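Local coordinates for solute-binding periplasmic protein of iron/siderophore ABC transporter (Yersinia pestis, PDB 6B2Y), which probably captures chelated iron in the periplasm and delivers it to an ABC transporter for uptake into the cell, at residues T40-P52 against L152-F164. Sequence-based numbering, arbitrary orientation.
Sequences TVTDMAGRTVTIP and LEKAGVPVVFVDF
Asp43 and Phe161 fasten the N-terminal beta hairpin, strands 40-42 and 48-50, to strand 159-162, an edge strand of the five-stranded parallel sheet in the N-terminal lobe of this periplasmic binding protein. Phe161 N donates to Asp43 OD2 (3.0 Å, 160° at the hydrogen), and Met44 N returns a bond to Phe161 O (3.0 Å), so the polar edge of the strand is met by a side chain and a backbone amide of the hairpin turn. A carboxylate suits position 43: its OD1 accepts from Arg47 N and weakly from Ala45 N, holding the type I turn, while OD2 takes Phe161 N on one face and Arg47 NH1 on the other.

Arginine suits position 47 because its coplanar N-H groups serve turn, strand and helix at once. NH1 pairs with Asp43 OD2 (2.7 Å) and also bonds Val159 O (2.8 Å), while NH2 forms a salt bridge with Glu153 OE1 (3.2 Å) at the end of helix 147-154. The guanidinium stands nearly perpendicular to the Phe161 ring, with CE2 over one guanidinium face; the flat ring fits closely there.

Compact, branched or cyclic side chains suit the close apolar packing. Val160 CG2 meets Val41 CG2 and Ile51 CD1, the latter at 4.0 Å, and Pro158 CB packs on Val49 CG1 (3.6 Å); helix 168-182 also touches Val160, through Leu178.

Asp43, Arg47 and Glu153 thus form one charge network, in which each carboxylate probably helps balance the arginine while the hairpin covers the sheet edge.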
ATOM      1  N   THR A  40      17.550  18.563 -12.311  1.00 27.03           N
ATOM      2  CA  THR A  40      17.017  17.274 -12.727  1.00 26.35           C
ATOM      3  C   THR A  40      16.783  16.372 -11.520  1.00 26.51           C
ATOM      4  O   THR A  40      17.228  16.652 -10.399  1.00 24.41           O
ATOM      5  CB  THR A  40      17.944  16.573 -13.728  1.00 25.98           C
ATOM      6  OG1 THR A  40      19.111  16.066 -13.054  1.00 26.62           O
ATOM      7  CG2 THR A  40      18.361  17.536 -14.826  1.00 29.86           C
ATOM      8  N   VAL A  41      16.039  15.289 -11.762  1.00 20.80           N
ATOM      9  CA  VAL A  41      15.977  14.149 -10.855  1.00 20.93           C
ATOM     10  C   VAL A  41      16.241  12.890 -11.674  1.00 23.64           C
ATOM     11  O   VAL A  41      15.949  12.833 -12.868  1.00 23.39           O
ATOM     12  CB  VAL A  41      14.620  14.031 -10.107  1.00 20.48           C
ATOM     13  CG1 VAL A  41      14.312  15.289  -9.298  1.00 24.12           C
ATOM     14  CG2 VAL A  41      13.472  13.698 -11.075  1.00 21.35           C
ATOM     15  N   THR A  42      16.837  11.891 -11.042  1.00 19.28           N
ATOM     16  CA  THR A  42      16.879  10.548 -11.603  1.00 19.79           C
ATOM     17  C   THR A  42      15.765   9.760 -10.925  1.00 20.02           C
ATOM     18  O   THR A  42      15.761   9.632  -9.694  1.00 19.22           O
ATOM     19  CB  THR A  42      18.230   9.867 -11.382  1.00 22.75           C
ATOM     20  OG1 THR A  42      19.280  10.659 -11.960  1.00 21.97           O
ATOM     21  CG2 THR A  42      18.228   8.479 -12.036  1.00 26.29           C
ATOM     22  N   ASP A  43      14.822   9.239 -11.709  1.00 19.68           N
ATOM     23  CA  ASP A  43      13.660   8.629 -11.065  1.00 20.66           C
ATOM     24  C   ASP A  43      13.864   7.119 -10.877  1.00 19.50           C
ATOM     25  O   ASP A  43      14.943   6.570 -11.119  1.00 18.91           O
ATOM     26  CB  ASP A  43      12.374   8.971 -11.832  1.00 19.39           C
ATOM     27  CG  ASP A  43      12.208   8.193 -13.140  1.00 18.03           C
ATOM     28  OD1 ASP A  43      13.050   7.350 -13.478  1.00 19.80           O
ATOM     29  OD2 ASP A  43      11.199   8.456 -13.839  1.00 19.74           O
ATOM     30  N   MET A  44      12.816   6.436 -10.402  1.00 18.19           N
ATOM     31  CA  MET A  44      12.986   5.027 -10.052  1.00 19.26           C
ATOM     32  C   MET A  44      13.075   4.133 -11.277  1.00 21.29           C
ATOM     33  O   MET A  44      13.444   2.959 -11.146  1.00 22.67           O
ATOM     34  CB  MET A  44      11.843   4.563  -9.132  1.00 21.21           C
ATOM     35  CG  MET A  44      11.850   5.288  -7.799  1.00 19.86           C
ATOM     36  SD  MET A  44      13.439   5.130  -6.961  1.00 22.13           S
ATOM     37  CE  MET A  44      13.507   3.370  -6.786  1.00 19.94           C
ATOM     38  N   ALA A  45      12.765   4.660 -12.459  1.00 19.99           N
ATOM     39  CA  ALA A  45      13.020   3.955 -13.710  1.00 21.06           C
ATOM     40  C   ALA A  45      14.417   4.234 -14.261  1.00 25.64           C
ATOM     41  O   ALA A  45      14.800   3.651 -15.284  1.00 25.68           O
ATOM     42  CB  ALA A  45      11.959   4.348 -14.745  1.00 19.67           C
ATOM     43  N   GLY A  46      15.187   5.094 -13.601  1.00 20.72           N
ATOM     44  CA  GLY A  46      16.489   5.492 -14.094  1.00 19.97           C
ATOM     45  C   GLY A  46      16.451   6.582 -15.135  1.00 23.39           C
ATOM     46  O   GLY A  46      17.497   6.902 -15.715  1.00 23.29           O
ATOM     47  N   ARG A  47      15.276   7.148 -15.407  1.00 18.88           N
ATOM     48  CA  ARG A  47      15.169   8.274 -16.323  1.00 17.13           C
ATOM     49  C   ARG A  47      15.672   9.549 -15.668  1.00 26.10           C
ATOM     50  O   ARG A  47      15.562   9.735 -14.448  1.00 22.00           O
ATOM     51  CB  ARG A  47      13.722   8.463 -16.762  1.00 19.15           C
ATOM     52  CG  ARG A  47      13.134   7.206 -17.422  1.00 21.49           C
ATOM     53  CD  ARG A  47      11.607   7.188 -17.368  1.00 20.69           C
ATOM     54  NE  ARG A  47      10.973   8.275 -18.120  1.00 22.50           N
ATOM     55  CZ  ARG A  47      10.464   9.369 -17.563  1.00 24.12           C
ATOM     56  NH1 ARG A  47      10.519   9.544 -16.243  1.00 22.84           N
ATOM     57  NH2 ARG A  47       9.893  10.296 -18.323  1.00 27.42           N
ATOM     58  N   THR A  48      16.207  10.447 -16.489  1.00 20.61           N
ATOM     59  CA  THR A  48      16.640  11.747 -16.003  1.00 20.46           C
ATOM     60  C   THR A  48      15.651  12.785 -16.503  1.00 27.52           C
ATOM     61  O   THR A  48      15.392  12.873 -17.707  1.00 25.38           O
ATOM     62  CB  THR A  48      18.080  12.054 -16.433  1.00 24.35           C
ATOM     63  OG1 THR A  48      18.232  11.862 -17.844  1.00 28.53           O
ATOM     64  CG2 THR A  48      19.023  11.103 -15.726  1.00 24.01           C
ATOM     65  N   VAL A  49      15.069  13.529 -15.565  1.00 23.33           N
ATOM     66  CA  VAL A  49      13.904  14.377 -15.784  1.00 25.63           C
ATOM     67  C   VAL A  49      14.220  15.774 -15.279  1.00 26.55           C
ATOM     68  O   VAL A  49      14.598  15.938 -14.118  1.00 25.05           O
ATOM     69  CB  VAL A  49      12.669  13.813 -15.048  1.00 24.67           C
ATOM     70  CG1 VAL A  49      11.415  14.665 -15.291  1.00 28.81           C
ATOM     71  CG2 VAL A  49      12.433  12.354 -15.435  1.00 29.21           C
ATOM     72  N   THR A  50      14.034  16.785 -16.127  1.00 25.93           N
ATOM     73  CA  THR A  50      14.180  18.161 -15.660  1.00 23.84           C
ATOM     74  C   THR A  50      12.932  18.595 -14.894  1.00 29.91           C
ATOM     75  O   THR A  50      11.803  18.377 -15.354  1.00 30.33           O
ATOM     76  CB  THR A  50      14.437  19.111 -16.838  1.00 30.73           C
ATOM     77  OG1 THR A  50      15.717  18.831 -17.414  1.00 30.10           O
ATOM     78  CG2 THR A  50      14.424  20.569 -16.374  1.00 33.38           C
ATOM     79  N   ILE A  51      13.140  19.221 -13.738  1.00 26.89           N
ATOM     80  CA  ILE A  51      12.073  19.599 -12.819  1.00 27.60           C
ATOM     81  C   ILE A  51      12.074  21.116 -12.686  1.00 29.81           C
ATOM     82  O   ILE A  51      13.134  21.704 -12.461  1.00 29.41           O
ATOM     83  CB  ILE A  51      12.253  18.947 -11.435  1.00 25.58           C
ATOM     84  CG1 ILE A  51      12.230  17.425 -11.567  1.00 24.38           C
ATOM     85  CG2 ILE A  51      11.193  19.437 -10.444  1.00 29.77           C
ATOM     86  CD1 ILE A  51      11.010  16.878 -12.256  1.00 30.53           C
ATOM     87  N   PRO A  52      10.926  21.784 -12.774  1.00 30.77           N
ATOM     88  CA  PRO A  52      10.905  23.235 -12.553  1.00 29.91           C
ATOM     89  C   PRO A  52      11.200  23.576 -11.102  1.00 29.90           C
ATOM     90  O   PRO A  52      10.874  22.823 -10.181  1.00 29.54           O
ATOM     91  CB  PRO A  52       9.476  23.628 -12.934  1.00 32.61           C
ATOM     92  CG  PRO A  52       8.677  22.373 -12.650  1.00 29.13           C
ATOM     93  CD  PRO A  52       9.583  21.247 -13.050  1.00 29.17           C
ATOM     94  N   LEU A 152       1.631  13.112 -21.964  1.00 54.52           N
ATOM     95  CA  LEU A 152       2.339  14.118 -21.185  1.00 48.09           C
ATOM     96  C   LEU A 152       3.749  14.361 -21.715  1.00 47.85           C
ATOM     97  O   LEU A 152       4.216  15.509 -21.749  1.00 47.34           O
ATOM     98  CB  LEU A 152       2.385  13.689 -19.715  1.00 50.19           C
ATOM     99  CG  LEU A 152       1.108  13.772 -18.888  1.00 48.27           C
ATOM    100  CD1 LEU A 152       1.099  12.790 -17.712  1.00 47.36           C
ATOM    101  CD2 LEU A 152       0.823  15.184 -18.419  1.00 46.61           C
ATOM    102  N   GLU A 153       4.466  13.292 -22.074  1.00 51.43           N
ATOM    103  CA  GLU A 153       5.862  13.422 -22.486  1.00 51.24           C
ATOM    104  C   GLU A 153       5.997  14.301 -23.726  1.00 50.61           C
ATOM    105  O   GLU A 153       6.901  15.143 -23.807  1.00 52.66           O
ATOM    106  CB  GLU A 153       6.466  12.036 -22.729  1.00 52.04           C
ATOM    107  CG  GLU A 153       6.784  11.287 -21.440  1.00 47.81           C
ATOM    108  CD  GLU A 153       7.673  10.083 -21.665  1.00 52.11           C
ATOM    109  OE1 GLU A 153       8.882  10.167 -21.364  1.00 51.77           O
ATOM    110  OE2 GLU A 153       7.163   9.052 -22.150  1.00 56.89           O
ATOM    111  N   LYS A 154       5.096  14.138 -24.696  1.00 53.30           N
ATOM    112  CA  LYS A 154       5.172  14.955 -25.903  1.00 51.39           C
ATOM    113  C   LYS A 154       4.701  16.382 -25.651  1.00 52.69           C
ATOM    114  O   LYS A 154       5.128  17.303 -26.358  1.00 52.83           O
ATOM    115  CB  LYS A 154       4.380  14.310 -27.042  1.00 47.44           C
ATOM    116  CG  LYS A 154       5.231  13.380 -27.899  1.00 47.99           C
ATOM    117  CD  LYS A 154       4.407  12.568 -28.895  1.00 47.81           C
ATOM    118  CE  LYS A 154       4.133  13.332 -30.186  1.00 41.07           C
ATOM    119  NZ  LYS A 154       3.293  12.517 -31.128  1.00 36.73           N
ATOM    120  N   ALA A 155       3.833  16.587 -24.657  1.00 46.24           N
ATOM    121  CA  ALA A 155       3.404  17.925 -24.259  1.00 47.07           C
ATOM    122  C   ALA A 155       4.408  18.631 -23.357  1.00 48.27           C
ATOM    123  O   ALA A 155       4.143  19.759 -22.920  1.00 50.17           O
ATOM    124  CB  ALA A 155       2.048  17.858 -23.554  1.00 48.82           C
ATOM    125  N   GLY A 156       5.535  17.991 -23.046  1.00 49.58           N
ATOM    126  CA  GLY A 156       6.604  18.628 -22.301  1.00 47.08           C
ATOM    127  C   GLY A 156       6.454  18.644 -20.795  1.00 42.84           C
ATOM    128  O   GLY A 156       7.283  19.266 -20.121  1.00 41.54           O
ATOM    129  N   VAL A 157       5.431  17.999 -20.245  1.00 40.74           N
ATOM    130  CA  VAL A 157       5.245  17.975 -18.791  1.00 37.70           C
ATOM    131  C   VAL A 157       6.158  16.904 -18.199  1.00 36.75           C
ATOM    132  O   VAL A 157       6.169  15.766 -18.700  1.00 35.62           O
ATOM    133  CB  VAL A 157       3.784  17.711 -18.437  1.00 39.58           C
ATOM    134  CG1 VAL A 157       3.625  17.419 -16.944  1.00 28.27           C
ATOM    135  CG2 VAL A 157       2.916  18.899 -18.824  1.00 39.61           C
ATOM    136  N   PRO A 158       6.931  17.216 -17.156  1.00 32.52           N
ATOM    137  CA  PRO A 158       7.840  16.212 -16.586  1.00 29.47           C
ATOM    138  C   PRO A 158       7.063  15.091 -15.911  1.00 24.39           C
ATOM    139  O   PRO A 158       6.128  15.344 -15.154  1.00 24.13           O
ATOM    140  CB  PRO A 158       8.668  17.012 -15.568  1.00 28.00           C
ATOM    141  CG  PRO A 158       8.305  18.463 -15.785  1.00 28.67           C
ATOM    142  CD  PRO A 158       6.968  18.486 -16.412  1.00 30.49           C
ATOM    143  N   VAL A 159       7.472  13.852 -16.177  1.00 26.77           N
ATOM    144  CA  VAL A 159       6.867  12.663 -15.582  1.00 22.85           C
ATOM    145  C   VAL A 159       7.927  11.958 -14.744  1.00 23.13           C
ATOM    146  O   VAL A 159       9.041  11.712 -15.226  1.00 24.56           O
ATOM    147  CB  VAL A 159       6.306  11.716 -16.660  1.00 25.25           C
ATOM    148  CG1 VAL A 159       5.815  10.429 -16.037  1.00 25.55           C
ATOM    149  CG2 VAL A 159       5.203  12.399 -17.474  1.00 30.89           C
ATOM    150  N   VAL A 160       7.587  11.631 -13.500  1.00 20.74           N
ATOM    151  CA  VAL A 160       8.521  10.995 -12.569  1.00 22.72           C
ATOM    152  C   VAL A 160       7.911   9.672 -12.113  1.00 18.77           C
ATOM    153  O   VAL A 160       6.756   9.648 -11.671  1.00 19.69           O
ATOM    154  CB  VAL A 160       8.808  11.902 -11.358  1.00 20.49           C
ATOM    155  CG1 VAL A 160       9.507  11.120 -10.250  1.00 19.61           C
ATOM    156  CG2 VAL A 160       9.618  13.123 -11.779  1.00 20.63           C
ATOM    157  N   PHE A 161       8.692   8.583 -12.205  1.00 17.85           N
ATOM    158  CA  PHE A 161       8.257   7.258 -11.765  1.00 19.03           C
ATOM    159  C   PHE A 161       8.784   6.942 -10.373  1.00 17.19           C
ATOM    160  O   PHE A 161       9.953   7.191 -10.074  1.00 18.12           O
ATOM    161  CB  PHE A 161       8.715   6.166 -12.735  1.00 17.93           C
ATOM    162  CG  PHE A 161       7.990   6.197 -14.041  1.00 20.81           C
ATOM    163  CD1 PHE A 161       6.787   5.515 -14.198  1.00 24.95           C
ATOM    164  CD2 PHE A 161       8.479   6.946 -15.099  1.00 22.38           C
ATOM    165  CE1 PHE A 161       6.103   5.570 -15.402  1.00 25.76           C
ATOM    166  CE2 PHE A 161       7.791   7.002 -16.307  1.00 23.88           C
ATOM    167  CZ  PHE A 161       6.609   6.314 -16.452  1.00 26.12           C
ATOM    168  N   VAL A 162       7.908   6.387  -9.530  1.00 16.63           N
ATOM    169  CA  VAL A 162       8.252   5.877  -8.205  1.00 14.95           C
ATOM    170  C   VAL A 162       7.909   4.392  -8.163  1.00 17.69           C
ATOM    171  O   VAL A 162       7.307   3.850  -9.085  1.00 19.30           O
ATOM    172  CB  VAL A 162       7.523   6.628  -7.076  1.00 15.90           C
ATOM    173  CG1 VAL A 162       7.966   8.084  -7.020  1.00 20.61           C
ATOM    174  CG2 VAL A 162       5.980   6.495  -7.257  1.00 15.62           C
ATOM    175  N   ASP A 163       8.316   3.723  -7.081  1.00 14.97           N
ATOM    176  CA  ASP A 163       7.869   2.348  -6.880  1.00 16.03           C
ATOM    177  C   ASP A 163       7.736   2.040  -5.393  1.00 15.47           C
ATOM    178  O   ASP A 163       8.718   2.131  -4.643  1.00 15.72           O
ATOM    179  CB  ASP A 163       8.820   1.328  -7.508  1.00 17.52           C
ATOM    180  CG  ASP A 163       8.373  -0.107  -7.229  1.00 18.05           C
ATOM    181  OD1 ASP A 163       7.200  -0.424  -7.504  1.00 17.80           O
ATOM    182  OD2 ASP A 163       9.190  -0.897  -6.704  1.00 20.93           O
ATOM    183  N   PHE A 164       6.522   1.647  -4.997  1.00 16.44           N
ATOM    184  CA  PHE A 164       6.212   1.053  -3.698  1.00 16.69           C
ATOM    185  C   PHE A 164       5.623  -0.337  -3.845  1.00 19.83           C
ATOM    186  O   PHE A 164       5.236  -0.949  -2.838  1.00 18.57           O
ATOM    187  CB  PHE A 164       5.213   1.930  -2.924  1.00 15.48           C
ATOM    188  CG  PHE A 164       5.662   3.342  -2.751  1.00 15.25           C
ATOM    189  CD1 PHE A 164       6.686   3.648  -1.859  1.00 16.95           C
ATOM    190  CD2 PHE A 164       5.071   4.367  -3.496  1.00 16.45           C
ATOM    191  CE1 PHE A 164       7.101   4.947  -1.678  1.00 14.51           C
ATOM    192  CE2 PHE A 164       5.482   5.669  -3.330  1.00 16.37           C
ATOM    193  CZ  PHE A 164       6.503   5.963  -2.426  1.00 19.45           C
TER
HETATM  194  O   HOH W   1       9.380  13.255 -18.652  1.00 30.82           O